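Local coordinates for protein SVS_variant_AS1 (Streptomyces sp. CWA1, PDB 6TJA) that probably cyclises geranylgeranyl diphosphate to the diterpene spiroviolene, as an engineered ancestral form of a class I terpene cyclase, at residues L17-H22 with G301-A306; A224-D229 with Q244-V249; T266-R271 with S342-A347. All blocks are in the same frame, centred on the assembly; numbering follows the deposited sequence.

Interaction 1 (L17-H22 with G301-A306)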
loop_
_atom_site.group_PDB
_atom_site.type_symbol
_atom_site.label_atom_id
_atom_site.label_comp_id
_atom_site.label_asym_id
_atom_site.label_seq_id
_atom_site.Cartn_x
_atom_site.Cartn_y
_atom_site.Cartn_z
ATOM N N LEU A 17 16.795 -9.283 23.844
ATOM C CA LEU A 17 15.374 -9.392 23.786
ATOM C C LEU A 17 14.927 -10.820 24.091
ATOM O O LEU A 17 15.674 -11.739 24.017
ATOM C CB LEU A 17 14.894 -8.961 22.411
ATOM C CG LEU A 17 14.458 -7.542 22.069
ATOM C CD1 LEU A 17 15.271 -6.489 22.734
ATOM C CD2 LEU A 17 14.474 -7.283 20.595
ATOM N N GLU A 18 13.678 -10.969 24.428
ATOM C CA GLU A 18 13.085 -12.234 24.775
ATOM C C GLU A 18 13.059 -13.270 23.663
ATOM O O GLU A 18 12.452 -13.088 22.659
ATOM C CB GLU A 18 11.670 -12.003 25.282
ATOM C CG GLU A 18 11.544 -11.052 26.436
ATOM C CD GLU A 18 11.764 -9.611 26.076
ATOM O OE1 GLU A 18 11.217 -9.128 25.122
ATOM O OE2 GLU A 18 12.487 -8.955 26.787
ATOM N N SER A 19 13.743 -14.362 23.873
ATOM C CA SER A 19 13.764 -15.473 22.899
ATOM C C SER A 19 12.752 -16.517 23.359
ATOM O O SER A 19 12.909 -17.027 24.459
ATOM C CB SER A 19 15.133 -16.043 22.751
ATOM O OG SER A 19 15.046 -17.210 21.962
ATOM N N ALA A 20 11.743 -16.828 22.556
ATOM C CA ALA A 20 10.775 -17.890 22.903
ATOM C C ALA A 20 10.184 -18.466 21.629
ATOM O O ALA A 20 10.130 -17.743 20.599
ATOM C CB ALA A 20 9.681 -17.341 23.811
ATOM N N ILE A 21 9.701 -19.700 21.725
ATOM C CA ILE A 21 9.119 -20.425 20.569
ATOM C C ILE A 21 7.838 -21.143 20.991
ATOM O O ILE A 21 7.760 -21.623 22.138
ATOM C CB ILE A 21 10.183 -21.340 19.962
ATOM C CG1 ILE A 21 9.698 -21.898 18.617
ATOM C CG2 ILE A 21 10.669 -22.396 20.957
ATOM C CD1 ILE A 21 10.836 -22.240 17.679
ATOM N N HIS A 22 6.855 -21.165 20.092
ATOM C CA HIS A 22 5.530 -21.755 20.378
ATOM C C HIS A 22 5.705 -23.216 20.805
ATOM O O HIS A 22 6.406 -23.979 20.149
ATOM C CB HIS A 22 4.620 -21.600 19.173
ATOM C CG HIS A 22 3.187 -21.764 19.523
ATOM N ND1 HIS A 22 2.660 -22.986 19.824
ATOM C CD2 HIS A 22 2.179 -20.869 19.638
ATOM C CE1 HIS A 22 1.376 -22.860 20.090
ATOM N NE2 HIS A 22 1.056 -21.553 20.030
ATOM N N GLY A 301 9.830 -10.982 17.588
ATOM C CA GLY A 301 10.153 -10.957 16.146
ATOM C C GLY A 301 11.602 -10.566 15.895
ATOM O O GLY A 301 12.252 -11.313 15.219
ATOM N N ILE A 302 12.088 -9.441 16.446
ATOM C CA ILE A 302 13.481 -8.954 16.239
ATOM C C ILE A 302 14.436 -10.080 16.648
ATOM O O ILE A 302 15.256 -10.489 15.831
ATOM C CB ILE A 302 13.779 -7.667 17.021
ATOM C CG1 ILE A 302 12.955 -6.476 16.529
ATOM C CG2 ILE A 302 15.273 -7.352 16.997
ATOM C CD1 ILE A 302 13.013 -5.275 17.452
ATOM N N ARG A 303 14.306 -10.558 17.879
ATOM C CA ARG A 303 15.131 -11.659 18.447
ATOM C C ARG A 303 14.988 -12.936 17.614
ATOM O O ARG A 303 16.016 -13.552 17.272
ATOM C CB ARG A 303 14.695 -11.959 19.885
ATOM C CG ARG A 303 15.507 -13.053 20.569
ATOM C CD ARG A 303 17.011 -12.928 20.381
ATOM N NE ARG A 303 17.590 -14.050 21.079
ATOM C CZ ARG A 303 18.433 -13.969 22.105
ATOM N NH1 ARG A 303 18.899 -12.801 22.524
ATOM N NH2 ARG A 303 18.844 -15.076 22.686
ATOM N N GLY A 304 13.760 -13.338 17.322
ATOM C CA GLY A 304 13.473 -14.569 16.558
ATOM C C GLY A 304 14.054 -14.504 15.158
ATOM O O GLY A 304 14.674 -15.500 14.699
ATOM N N ASN A 305 13.851 -13.389 14.456
ATOM C CA ASN A 305 14.534 -13.154 13.164
ATOM C C ASN A 305 16.043 -13.368 13.310
ATOM O O ASN A 305 16.636 -14.118 12.489
ATOM C CB ASN A 305 14.275 -11.755 12.646
ATOM C CG ASN A 305 14.966 -11.543 11.325
ATOM O OD1 ASN A 305 14.482 -12.035 10.313
ATOM N ND2 ASN A 305 16.089 -10.844 11.351
ATOM N N ALA A 306 16.678 -12.746 14.292
ATOM C CA ALA A 306 18.150 -12.858 14.469
ATOM C C ALA A 306 18.535 -14.315 14.772
ATOM O O ALA A 306 19.490 -14.840 14.163
ATOM C CB ALA A 306 18.617 -11.919 15.545
#
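At its buried end the N-terminal loop 17-22 meets helix 289-309. L17 reaches I302 obliquely with CD2, which sits 3.7 Å from I302 CB and about as close to I302 CG2; its chi1 of -93° lies well away from a staggered value. L277 and F276 of helix 258-283 help to enclose this apolar corner. Toward S19 the contact opens to solvent, and R303 carries it. Its CG is anti to the backbone N (chi1 -179°) and the chain bends at chi2 (46°), so the aliphatic part runs along the loop backbone, with R303 CG 3.7 Å from L17 O. That carbonyl oxygen lies over one face of the guanidinium, while S19 CB approaches R303 NE obliquely at 3.6 Å on the exposed side. No hydrogen bond joins the two segments; the polar ends are held just outside them, R303 by C15 O, E307 and a cation-pi contact with W332, S19 by E307, and E18 by R299. An alanine at R303 would probably loosen the N-terminal loop, losing the methylene contacts, the bond to C15 and the charge facing E307. Apolar contact here thus brings loop to helix, and a charged network along the helix surface holds the exposed half.

Interaction 2 (A224-D229 with Q244-V249); sequences AALDND and QNIYSV
D229 projects from helix 211-231 straight at the start of helix 246-254. Its chi1 of -74° sets CG anti to the carbonyl carbon and points OD2 at the first turn of that helix, where I246 N donates to D229 OD2 at 2.9 Å, reaching it from above the carboxylate plane. N245, the N-cap residue, holds its CG in the crowded position between N and C (chi1 61°), which turns the amide back over the helix start so that S248 N donates to N245 OD1 at 3.0 Å; N245 ND2 is held by D243. I246 has CG1 anti to its backbone N (chi1 -173°). I246 CG2 lies 3.9 Å from D229 CB and over the centre of the Y247 ring, while I246 CB meets L226 CD2 at 4.1 Å. The Y247 ring turns an edge to helix 211-231, with CE2 3.4 Å from D229 O, and a water links Y247 OH to L226 O. Y178 also bonds D229 OD2; with R182 paired to OD1 and a helix start donating, the carboxylate is probably ionised. N228 begins an apparent NSE motif, whose Asn, Ser and Glu bind metal in related cyclases; bonds of adjacent D229 probably help position it.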
loop_
_atom_site.group_PDB
_atom_site.type_symbol
_atom_site.label_atom_id
_atom_site.label_comp_id
_atom_site.label_asym_id
_atom_site.label_seq_id
_atom_site.Cartn_x
_atom_site.Cartn_y
_atom_site.Cartn_z
ATOM N N ALA A 224 15.441 -6.110 11.816
ATOM C CA ALA A 224 15.251 -7.444 11.193
ATOM C C ALA A 224 15.840 -7.449 9.779
ATOM O O ALA A 224 16.465 -8.456 9.403
ATOM C CB ALA A 224 13.785 -7.830 11.129
ATOM N N ALA A 225 15.573 -6.402 8.999
ATOM C CA ALA A 225 16.130 -6.210 7.642
ATOM C C ALA A 225 17.664 -6.232 7.688
ATOM O O ALA A 225 18.273 -6.881 6.868
ATOM C CB ALA A 225 15.644 -4.910 7.052
ATOM N N LEU A 226 18.274 -5.479 8.580
ATOM C CA LEU A 226 19.753 -5.331 8.648
ATOM C C LEU A 226 20.340 -6.613 9.245
ATOM O O LEU A 226 21.455 -6.991 8.872
ATOM C CB LEU A 226 20.084 -4.092 9.486
ATOM C CG LEU A 226 19.715 -2.741 8.880
ATOM C CD1 LEU A 226 20.089 -1.637 9.842
ATOM C CD2 LEU A 226 20.391 -2.514 7.547
ATOM N N ASP A 227 19.613 -7.279 10.143
ATOM C CA ASP A 227 20.002 -8.643 10.591
ATOM C C ASP A 227 19.955 -9.570 9.370
ATOM O O ASP A 227 20.895 -10.352 9.208
ATOM C CB ASP A 227 19.203 -9.076 11.829
ATOM C CG ASP A 227 19.641 -8.318 13.073
ATOM O OD1 ASP A 227 20.644 -7.571 12.986
ATOM O OD2 ASP A 227 18.967 -8.428 14.093
ATOM N N ASN A 228 18.957 -9.449 8.492
ATOM C CA ASN A 228 18.901 -10.279 7.258
ATOM C C ASN A 228 20.074 -9.906 6.325
ATOM O O ASN A 228 20.672 -10.840 5.772
ATOM C CB ASN A 228 17.517 -10.276 6.597
ATOM C CG ASN A 228 16.488 -11.046 7.407
ATOM O OD1 ASN A 228 16.838 -11.974 8.129
ATOM N ND2 ASN A 228 15.224 -10.650 7.331
ATOM N N ASP A 229 20.479 -8.633 6.185
ATOM C CA ASP A 229 21.656 -8.307 5.326
ATOM C C ASP A 229 22.905 -9.005 5.895
ATOM O O ASP A 229 23.786 -9.386 5.112
ATOM C CB ASP A 229 21.904 -6.807 5.196
ATOM C CG ASP A 229 20.942 -6.064 4.301
ATOM O OD1 ASP A 229 19.977 -6.700 3.816
ATOM O OD2 ASP A 229 21.204 -4.854 4.061
ATOM N N GLN A 244 22.450 -5.118 -3.785
ATOM C CA GLN A 244 21.971 -3.983 -2.953
ATOM C C GLN A 244 21.813 -4.520 -1.526
ATOM O O GLN A 244 20.868 -5.258 -1.295
ATOM C CB GLN A 244 20.677 -3.392 -3.506
ATOM C CG GLN A 244 20.836 -2.698 -4.851
ATOM C CD GLN A 244 19.463 -2.283 -5.319
ATOM O OE1 GLN A 244 18.857 -1.369 -4.767
ATOM N NE2 GLN A 244 18.912 -3.026 -6.258
ATOM N N ASN A 245 22.787 -4.254 -0.664
ATOM C CA ASN A 245 22.757 -4.615 0.776
ATOM C C ASN A 245 23.515 -3.490 1.483
ATOM O O ASN A 245 24.189 -2.709 0.782
ATOM C CB ASN A 245 23.311 -6.026 1.031
ATOM C CG ASN A 245 24.760 -6.178 0.605
ATOM O OD1 ASN A 245 25.651 -5.546 1.163
ATOM N ND2 ASN A 245 25.009 -6.986 -0.409
ATOM N N ILE A 246 23.422 -3.403 2.802
ATOM C CA ILE A 246 24.006 -2.275 3.593
ATOM C C ILE A 246 25.510 -2.176 3.317
ATOM O O ILE A 246 26.045 -1.037 3.175
ATOM C CB ILE A 246 23.691 -2.449 5.090
ATOM C CG1 ILE A 246 24.130 -1.218 5.881
ATOM C CG2 ILE A 246 24.284 -3.741 5.647
ATOM C CD1 ILE A 246 23.459 0.066 5.435
ATOM N N TYR A 247 26.164 -3.328 3.199
ATOM C CA TYR A 247 27.637 -3.418 3.009
ATOM C C TYR A 247 28.022 -2.788 1.666
ATOM O O TYR A 247 28.857 -1.886 1.684
ATOM C CB TYR A 247 28.107 -4.858 3.188
ATOM C CG TYR A 247 27.613 -5.456 4.476
ATOM C CD1 TYR A 247 28.069 -5.008 5.702
ATOM C CD2 TYR A 247 26.599 -6.381 4.472
ATOM C CE1 TYR A 247 27.602 -5.557 6.882
ATOM C CE2 TYR A 247 26.102 -6.912 5.637
ATOM C CZ TYR A 247 26.616 -6.523 6.846
ATOM O OH TYR A 247 26.071 -7.047 7.989
ATOM N N SER A 248 27.392 -3.177 0.561
ATOM C CA SER A 248 27.722 -2.627 -0.783
ATOM C C SER A 248 27.421 -1.130 -0.787
ATOM O O SER A 248 28.137 -0.408 -1.481
ATOM C CB SER A 248 26.978 -3.301 -1.918
ATOM O OG SER A 248 27.021 -4.714 -1.831
ATOM N N VAL A 249 26.373 -0.695 -0.067
ATOM C CA VAL A 249 25.958 0.734 -0.045
ATOM C C VAL A 249 27.062 1.554 0.630
ATOM O O VAL A 249 27.456 2.577 0.055
ATOM C CB VAL A 249 24.583 0.959 0.622
ATOM C CG1 VAL A 249 24.352 2.438 0.900
ATOM C CG2 VAL A 249 23.424 0.390 -0.190
HETATM O O HOH W 1 23.634 -5.514 8.953
#

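Interaction 3 (T266-R271 with S342-A347); sequences TKLRDR and SPLPGA
Apolar contact comes first: L344, in the C-terminal loop, lays its isobutyl end on helix 258-283. L268 has CG in the crowded position between N and C (chi1 65°), so it is CB that receives the branch, and L344 CD2 presses on L268 CB at 3.5 Å, tighter than an ordinary van der Waals contact. L344 CG also lies 4.0 Å from R271 CD, so the leucine sits against residues one helix turn apart.

The polar contacts belong to R271. Its chain leaves extended, CG anti to the backbone N, then bends at chi3 (-51°) and swings the guanidinium to the loop. R271 NH1 donates to S342 O at 3.3 Å in a fairly straight bond (158° at the hydrogen); the oxygen lies near the guanidinium plane, though the donor sits above the carbonyl plane. P343 O is 3.2 Å from the same NH1. Over one guanidinium face comes P345 CD, 3.6 Å from R271 NH1, and D338 takes NH2 in a salt bridge, so bonds to S342 and D338 restrain the group while P345 packs over one face.

Loop shape comes last. L344 to A347 form a type II beta turn with P345 and G346 at its two central positions, the classic Pro-Gly pairing. The whole is a C-terminal segment laid against the outside of the all-helical class I terpene synthase fold.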
loop_
_atom_site.group_PDB
_atom_site.type_symbol
_atom_site.label_atom_id
_atom_site.label_comp_id
_atom_site.label_asym_id
_atom_site.label_seq_id
_atom_site.Cartn_x
_atom_site.Cartn_y
_atom_site.Cartn_z
ATOM N N THR A 266 27.127 -2.443 11.733
ATOM C CA THR A 266 26.762 -2.971 13.067
ATOM C C THR A 266 26.431 -1.773 13.956
ATOM O O THR A 266 25.439 -1.850 14.751
ATOM C CB THR A 266 27.867 -3.883 13.618
ATOM O OG1 THR A 266 27.935 -4.918 12.642
ATOM C CG2 THR A 266 27.580 -4.429 15.009
ATOM N N LYS A 267 27.205 -0.717 13.796
ATOM C CA LYS A 267 27.028 0.497 14.526
ATOM C C LYS A 267 25.668 1.132 14.292
ATOM O O LYS A 267 24.952 1.377 15.197
ATOM C CB LYS A 267 28.137 1.467 14.225
ATOM C CG LYS A 267 29.357 1.273 15.074
ATOM C CD LYS A 267 30.389 2.317 14.752
ATOM C CE LYS A 267 31.775 1.776 14.874
ATOM N NZ LYS A 267 32.595 2.661 15.711
ATOM N N LEU A 268 25.321 1.368 13.056
ATOM C CA LEU A 268 24.064 1.979 12.789
ATOM C C LEU A 268 22.846 1.107 13.142
ATOM O O LEU A 268 21.867 1.607 13.564
ATOM C CB LEU A 268 24.024 2.588 11.403
ATOM C CG LEU A 268 24.121 1.688 10.215
ATOM C CD1 LEU A 268 22.795 1.032 9.966
ATOM C CD2 LEU A 268 24.585 2.475 9.025
ATOM N N ARG A 269 22.974 -0.192 13.009
ATOM C CA ARG A 269 21.901 -1.182 13.310
ATOM C C ARG A 269 21.672 -1.162 14.822
ATOM O O ARG A 269 20.510 -1.076 15.264
ATOM C CB ARG A 269 22.297 -2.554 12.736
ATOM C CG ARG A 269 21.370 -3.715 13.077
ATOM C CD ARG A 269 21.758 -4.303 14.407
ATOM N NE ARG A 269 20.997 -5.486 14.793
ATOM C CZ ARG A 269 20.899 -5.922 16.039
ATOM N NH1 ARG A 269 21.500 -5.271 17.021
ATOM N NH2 ARG A 269 20.190 -7.003 16.304
ATOM N N ASP A 270 22.763 -1.163 15.581
ATOM C CA ASP A 270 22.737 -1.118 17.058
ATOM C C ASP A 270 22.129 0.217 17.524
ATOM O O ASP A 270 21.334 0.214 18.465
ATOM C CB ASP A 270 24.138 -1.353 17.608
ATOM C CG ASP A 270 24.620 -2.794 17.556
ATOM O OD1 ASP A 270 23.863 -3.680 17.109
ATOM O OD2 ASP A 270 25.770 -3.003 17.941
ATOM N N ARG A 271 22.452 1.320 16.861
ATOM C CA ARG A 271 21.867 2.631 17.212
ATOM C C ARG A 271 20.337 2.527 17.071
ATOM O O ARG A 271 19.626 3.002 17.967
ATOM C CB ARG A 271 22.523 3.723 16.361
ATOM C CG ARG A 271 21.854 5.072 16.551
ATOM C CD ARG A 271 22.355 6.192 15.667
ATOM N NE ARG A 271 23.801 6.365 15.661
ATOM C CZ ARG A 271 24.414 7.541 15.530
ATOM N NH1 ARG A 271 23.722 8.653 15.516
ATOM N NH2 ARG A 271 25.724 7.604 15.471
ATOM N N SER A 342 20.974 9.944 18.988
ATOM C CA SER A 342 20.380 10.828 18.029
ATOM C C SER A 342 20.149 10.129 16.706
ATOM O O SER A 342 20.640 9.050 16.508
ATOM C CB SER A 342 21.271 12.033 17.849
ATOM O OG SER A 342 22.602 11.680 17.801
ATOM N N PRO A 343 19.502 10.788 15.771
ATOM C CA PRO A 343 19.344 10.199 14.461
ATOM C C PRO A 343 20.670 9.879 13.767
ATOM O O PRO A 343 21.680 10.494 13.925
ATOM C CB PRO A 343 18.636 11.294 13.698
ATOM C CG PRO A 343 17.839 11.956 14.696
ATOM C CD PRO A 343 18.670 11.975 15.921
ATOM N N LEU A 344 20.608 8.863 12.958
ATOM C CA LEU A 344 21.704 8.428 12.161
ATOM C C LEU A 344 22.107 9.420 11.078
ATOM O O LEU A 344 21.287 9.848 10.335
ATOM C CB LEU A 344 21.276 7.169 11.436
ATOM C CG LEU A 344 21.973 5.868 11.693
ATOM C CD1 LEU A 344 21.197 4.733 11.051
ATOM C CD2 LEU A 344 23.351 6.000 11.103
ATOM N N PRO A 345 23.382 9.784 11.031
ATOM C CA PRO A 345 23.912 10.600 9.951
ATOM C C PRO A 345 23.607 10.046 8.561
ATOM O O PRO A 345 23.801 8.856 8.328
ATOM C CB PRO A 345 25.426 10.547 10.164
ATOM C CG PRO A 345 25.570 10.343 11.640
ATOM C CD PRO A 345 24.408 9.439 12.022
ATOM N N GLY A 346 23.128 10.922 7.684
ATOM C CA GLY A 346 22.951 10.632 6.259
ATOM C C GLY A 346 21.664 9.891 5.960
ATOM O O GLY A 346 21.537 9.458 4.838
ATOM N N ALA A 347 20.741 9.758 6.914
ATOM C CA ALA A 347 19.453 9.050 6.718
ATOM C C ALA A 347 18.308 9.890 7.292
ATOM O O ALA A 347 17.623 9.478 8.234
ATOM C CB ALA A 347 19.565 7.677 7.319
#

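Overall arrangement
Interactions 2 and 3 are close neighbours, their centres 13 Å apart, while interaction 1 lies 19 Å from interaction 2 and 22 Å from interaction 3. Along the chain, interaction 2 is nested within the span closed by interaction 1 and finishes before interaction 3 opens; interactions 1 and 3 alternate their segments. Helix 211-231 is central: N305 and A306 of interaction 1 pack on its A224 and D227, and D227 OD1 meets R269 NE of interaction 3 in a 2.8 Å salt bridge. L226 adds apolar contact with L268 and R269. Interactions 1 and 3 tie loops near the two chain ends to helices 289-309 and 258-283, which both touch helix 211-231, near whose end the probable metal-binding motif begins.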